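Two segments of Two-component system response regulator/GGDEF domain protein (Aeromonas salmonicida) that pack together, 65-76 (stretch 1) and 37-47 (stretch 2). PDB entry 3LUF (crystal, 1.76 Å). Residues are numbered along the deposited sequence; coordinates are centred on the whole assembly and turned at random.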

# COMPACT_ATOMS: atom_id res chain seq x y z
N GLU B 65 27.56 3.56 21.47
CA GLU B 65 27.56 4.84 22.22
C GLU B 65 27.19 6.09 21.42
O GLU B 65 26.70 7.05 21.99
CB GLU B 65 28.88 5.05 22.96
CG GLU B 65 29.15 3.90 23.95
CD GLU B 65 29.98 2.76 23.36
OE1 GLU B 65 30.08 2.65 22.12
OE2 GLU B 65 30.51 1.95 24.16
N ALA B 66 27.46 6.10 20.11
CA ALA B 66 27.15 7.26 19.28
C ALA B 66 25.65 7.56 19.18
O ALA B 66 25.28 8.71 18.96
CB ALA B 66 27.78 7.15 17.89
N VAL B 67 24.82 6.55 19.43
CA VAL B 67 23.36 6.73 19.32
C VAL B 67 22.88 7.73 20.36
O VAL B 67 22.24 8.73 20.03
CB VAL B 67 22.60 5.39 19.44
CG1 VAL B 67 21.05 5.61 19.50
CG2 VAL B 67 22.96 4.47 18.26
N LYS B 68 23.22 7.47 21.61
CA LYS B 68 22.80 8.33 22.71
C LYS B 68 23.41 9.72 22.60
O LYS B 68 22.74 10.72 22.85
CB LYS B 68 23.13 7.66 24.03
CG LYS B 68 22.72 8.44 25.27
CD LYS B 68 23.07 7.60 26.50
CE LYS B 68 22.81 8.34 27.79
NZ LYS B 68 23.36 7.55 28.92
N VAL B 69 24.69 9.80 22.24
CA VAL B 69 25.37 11.07 22.07
C VAL B 69 24.65 11.95 21.05
O VAL B 69 24.40 13.13 21.30
CB VAL B 69 26.84 10.89 21.65
CG1 VAL B 69 27.46 12.21 21.21
CG2 VAL B 69 27.65 10.28 22.82
N LEU B 70 24.29 11.36 19.91
CA LEU B 70 23.66 12.14 18.85
C LEU B 70 22.18 12.46 19.16
O LEU B 70 21.72 13.55 18.88
CB LEU B 70 23.86 11.46 17.49
CG LEU B 70 25.35 11.46 17.11
CD1 LEU B 70 25.60 10.44 15.95
CD2 LEU B 70 25.90 12.88 16.66
N LEU B 71 21.47 11.51 19.74
CA LEU B 71 20.09 11.77 20.19
C LEU B 71 20.07 12.96 21.15
O LEU B 71 19.19 13.84 21.06
CB LEU B 71 19.51 10.55 20.88
CG LEU B 71 19.13 9.39 19.96
CD1 LEU B 71 18.76 8.17 20.75
CD2 LEU B 71 17.97 9.76 19.03
N GLU B 72 21.06 13.01 22.05
CA GLU B 72 21.12 14.08 23.06
C GLU B 72 21.49 15.42 22.46
O GLU B 72 21.20 16.46 23.05
CB GLU B 72 22.03 13.70 24.22
CG GLU B 72 21.34 12.67 25.11
CD GLU B 72 22.09 12.34 26.39
OE1 GLU B 72 21.61 11.43 27.09
OE2 GLU B 72 23.14 12.97 26.69
N ARG B 73 22.07 15.39 21.25
CA ARG B 73 22.32 16.61 20.50
C ARG B 73 21.13 17.09 19.69
O ARG B 73 21.21 18.10 19.01
CB ARG B 73 23.54 16.46 19.60
CG ARG B 73 24.83 16.64 20.36
CD ARG B 73 25.95 16.70 19.39
NE ARG B 73 27.11 15.99 19.90
CZ ARG B 73 28.10 15.59 19.12
NH1 ARG B 73 28.05 15.83 17.81
NH2 ARG B 73 29.13 14.95 19.64
N GLY B 74 20.02 16.36 19.80
CA GLY B 74 18.79 16.67 19.09
C GLY B 74 18.73 16.16 17.66
O GLY B 74 17.90 16.64 16.87
N LEU B 75 19.59 15.20 17.31
CA LEU B 75 19.53 14.61 15.97
C LEU B 75 18.71 13.37 16.07
O LEU B 75 18.95 12.50 16.93
CB LEU B 75 20.91 14.23 15.39
CG LEU B 75 21.88 15.28 14.86
CD1 LEU B 75 22.84 15.56 16.01
CD2 LEU B 75 22.69 14.71 13.74
N PRO B 76 17.71 13.25 15.19
CA PRO B 76 17.04 11.94 15.15
C PRO B 76 18.04 10.94 14.58
O PRO B 76 18.85 11.29 13.71
CB PRO B 76 15.89 12.16 14.15
CG PRO B 76 15.68 13.66 14.10
CD PRO B 76 17.07 14.25 14.31
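Stretch 2 37-47: TLEGARHCQGD

How does stretch 2 run over stretch 1? Both go the same way: Leu38 lies near the start of the helix, with its CA 6.3 Å from the CA of Ala66, and Gly46 lies past the helix end, with its CA 4.2 Å from the CA of Leu75. Between these two points the backbone of stretch 2 bows away from stretch 1, and the Arg73 side chain bridges the gap; it comes back close at Gly46. Its backbone has no long regular element. A short 3-10 segment at Glu39 and Gly40 is followed by a type I turn from Ala41 to Cys44, closed by the bond from Cys44 N to Ala41 O at 3.0 Å, and from there the chain opens out through Cys44 and Gln45 with extended torsions before bending again at Gly46. The contact buries 481 Å² in all, and Arg73, Leu38 and Gly46 cover the most of it.

What does Leu38 do at the beginning of the contact? Its CA-to-CB bond points toward the helix, and the side chain, with chi1 t and chi2 p, rests on a small apolar patch made by Ala66, Val69 and Leu70. Leu38 CD1 comes to 3.8 Å from Ala66 CB and 4.2 Å from Leu70 CG, while Leu38 CD2 lies 4.3 Å from Val69 CG2. Spacings of three and four residues bring these side chains to neighbouring positions on the helix surface, so one leucine can touch all three.

Why does Arg73 dominate the middle? Its side chain reaches out from just beyond the helix to the turn of stretch 2, where carbonyl oxygens gather around the guanidinium. Arg73 NH1 donates to Ala41 O at 2.7 Å and, more weakly, to Cys44 O at 3.4 Å; both oxygens lie near the plane of the group, where its hydrogens point. Arg42 O sits over one face instead, and although it is 3.3 Å from Arg73 NH1, the angle is too poor for a hydrogen bond. The second terminal nitrogen works through water: Arg73 NH2 donates to a water at 2.7 Å, and that water donates to Leu38 O, also at 2.7 Å. The arginine thus ties together both ends of the turn and the residue that packs on the helix.

How is the far end held so close? Here backbone meets backbone. At the helix terminus Gly74 takes positive phi in a Schellman motif, with Gly74 N bonded to Leu71 O at 2.9 Å and Leu75 N to Leu70 O at 3.1 Å. Gly46 N gives a weak hydrogen bond to Arg73 O at 3.1 Å, and Gly46 CA lies 3.4 Å from Gly74 O. A CB on Gly46 would point toward stretch 1 and clash with the carbonyl oxygens of Arg73 and Gly74, so the missing side chain is what allows this approach. Beside it, Leu75 CD1 packs against the backbone of stretch 2, 3.7 Å from Gly46 N and 4.0 Å from Cys44 O.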

# COMPACT_ATOMS: atom_id res chain seq x y z
N THR B 37 34.27 8.46 12.26
CA THR B 37 34.31 8.37 13.71
C THR B 37 33.30 9.36 14.26
O THR B 37 32.90 10.32 13.58
CB THR B 37 35.68 8.83 14.30
OG1 THR B 37 35.92 10.18 13.91
CG2 THR B 37 36.81 7.94 13.81
N LEU B 38 32.86 9.09 15.48
CA LEU B 38 31.97 9.99 16.18
C LEU B 38 32.64 11.35 16.36
O LEU B 38 31.98 12.38 16.21
CB LEU B 38 31.53 9.35 17.49
CG LEU B 38 30.70 10.21 18.47
CD1 LEU B 38 29.38 10.59 17.78
CD2 LEU B 38 30.47 9.45 19.75
N GLU B 39 33.95 11.36 16.68
CA GLU B 39 34.70 12.63 16.77
C GLU B 39 34.58 13.54 15.54
O GLU B 39 34.49 14.79 15.65
CB GLU B 39 36.18 12.35 17.08
CG GLU B 39 37.06 13.59 17.06
CD GLU B 39 36.79 14.55 18.23
OE1 GLU B 39 36.14 14.16 19.24
OE2 GLU B 39 37.27 15.70 18.12
N GLY B 40 34.60 12.95 14.33
CA GLY B 40 34.42 13.74 13.14
C GLY B 40 33.14 14.57 13.13
O GLY B 40 33.07 15.60 12.46
N ALA B 41 32.13 14.09 13.84
CA ALA B 41 30.80 14.70 13.91
C ALA B 41 30.59 15.54 15.18
O ALA B 41 29.44 15.88 15.54
CB ALA B 41 29.73 13.62 13.84
N ARG B 42 31.70 15.94 15.81
CA ARG B 42 31.64 16.66 17.11
C ARG B 42 30.89 18.00 16.96
O ARG B 42 30.11 18.38 17.86
CB ARG B 42 33.07 16.88 17.65
CG ARG B 42 33.19 17.65 18.98
CD ARG B 42 32.63 16.84 20.13
NE ARG B 42 32.67 17.58 21.41
CZ ARG B 42 31.84 18.57 21.75
NH1 ARG B 42 30.89 19.01 20.91
NH2 ARG B 42 31.98 19.15 22.93
N HIS B 43 31.09 18.68 15.83
CA HIS B 43 30.39 19.95 15.52
C HIS B 43 28.91 19.81 15.17
O HIS B 43 28.17 20.80 15.18
CB HIS B 43 31.10 20.69 14.37
CG HIS B 43 31.11 19.92 13.07
ND1 HIS B 43 31.82 18.74 12.91
CD2 HIS B 43 30.50 20.16 11.88
CE1 HIS B 43 31.66 18.30 11.67
NE2 HIS B 43 30.85 19.14 11.03
N CYS B 44 28.46 18.61 14.85
CA CYS B 44 27.10 18.43 14.32
C CYS B 44 25.97 18.68 15.32
O CYS B 44 25.90 18.08 16.40
CB CYS B 44 26.99 17.05 13.64
SG CYS B 44 28.25 16.82 12.35
N GLN B 45 25.05 19.57 14.92
CA GLN B 45 23.96 20.04 15.77
C GLN B 45 22.62 19.53 15.26
O GLN B 45 22.37 19.53 14.05
CB GLN B 45 23.96 21.57 15.79
N GLY B 46 21.75 19.13 16.17
CA GLY B 46 20.40 18.68 15.81
C GLY B 46 19.63 19.58 14.86
O GLY B 46 18.87 19.09 14.02
N ASP B 47 19.83 20.89 14.96
CA ASP B 47 19.06 21.82 14.12
C ASP B 47 19.49 21.90 12.65
O ASP B 47 18.77 22.48 11.85
CB ASP B 47 18.90 23.22 14.78
CG ASP B 47 20.22 23.98 14.95
OD1 ASP B 47 21.17 23.76 14.19
OD2 ASP B 47 20.29 24.87 15.84
O HOH W 1 31.24 13.74 18.43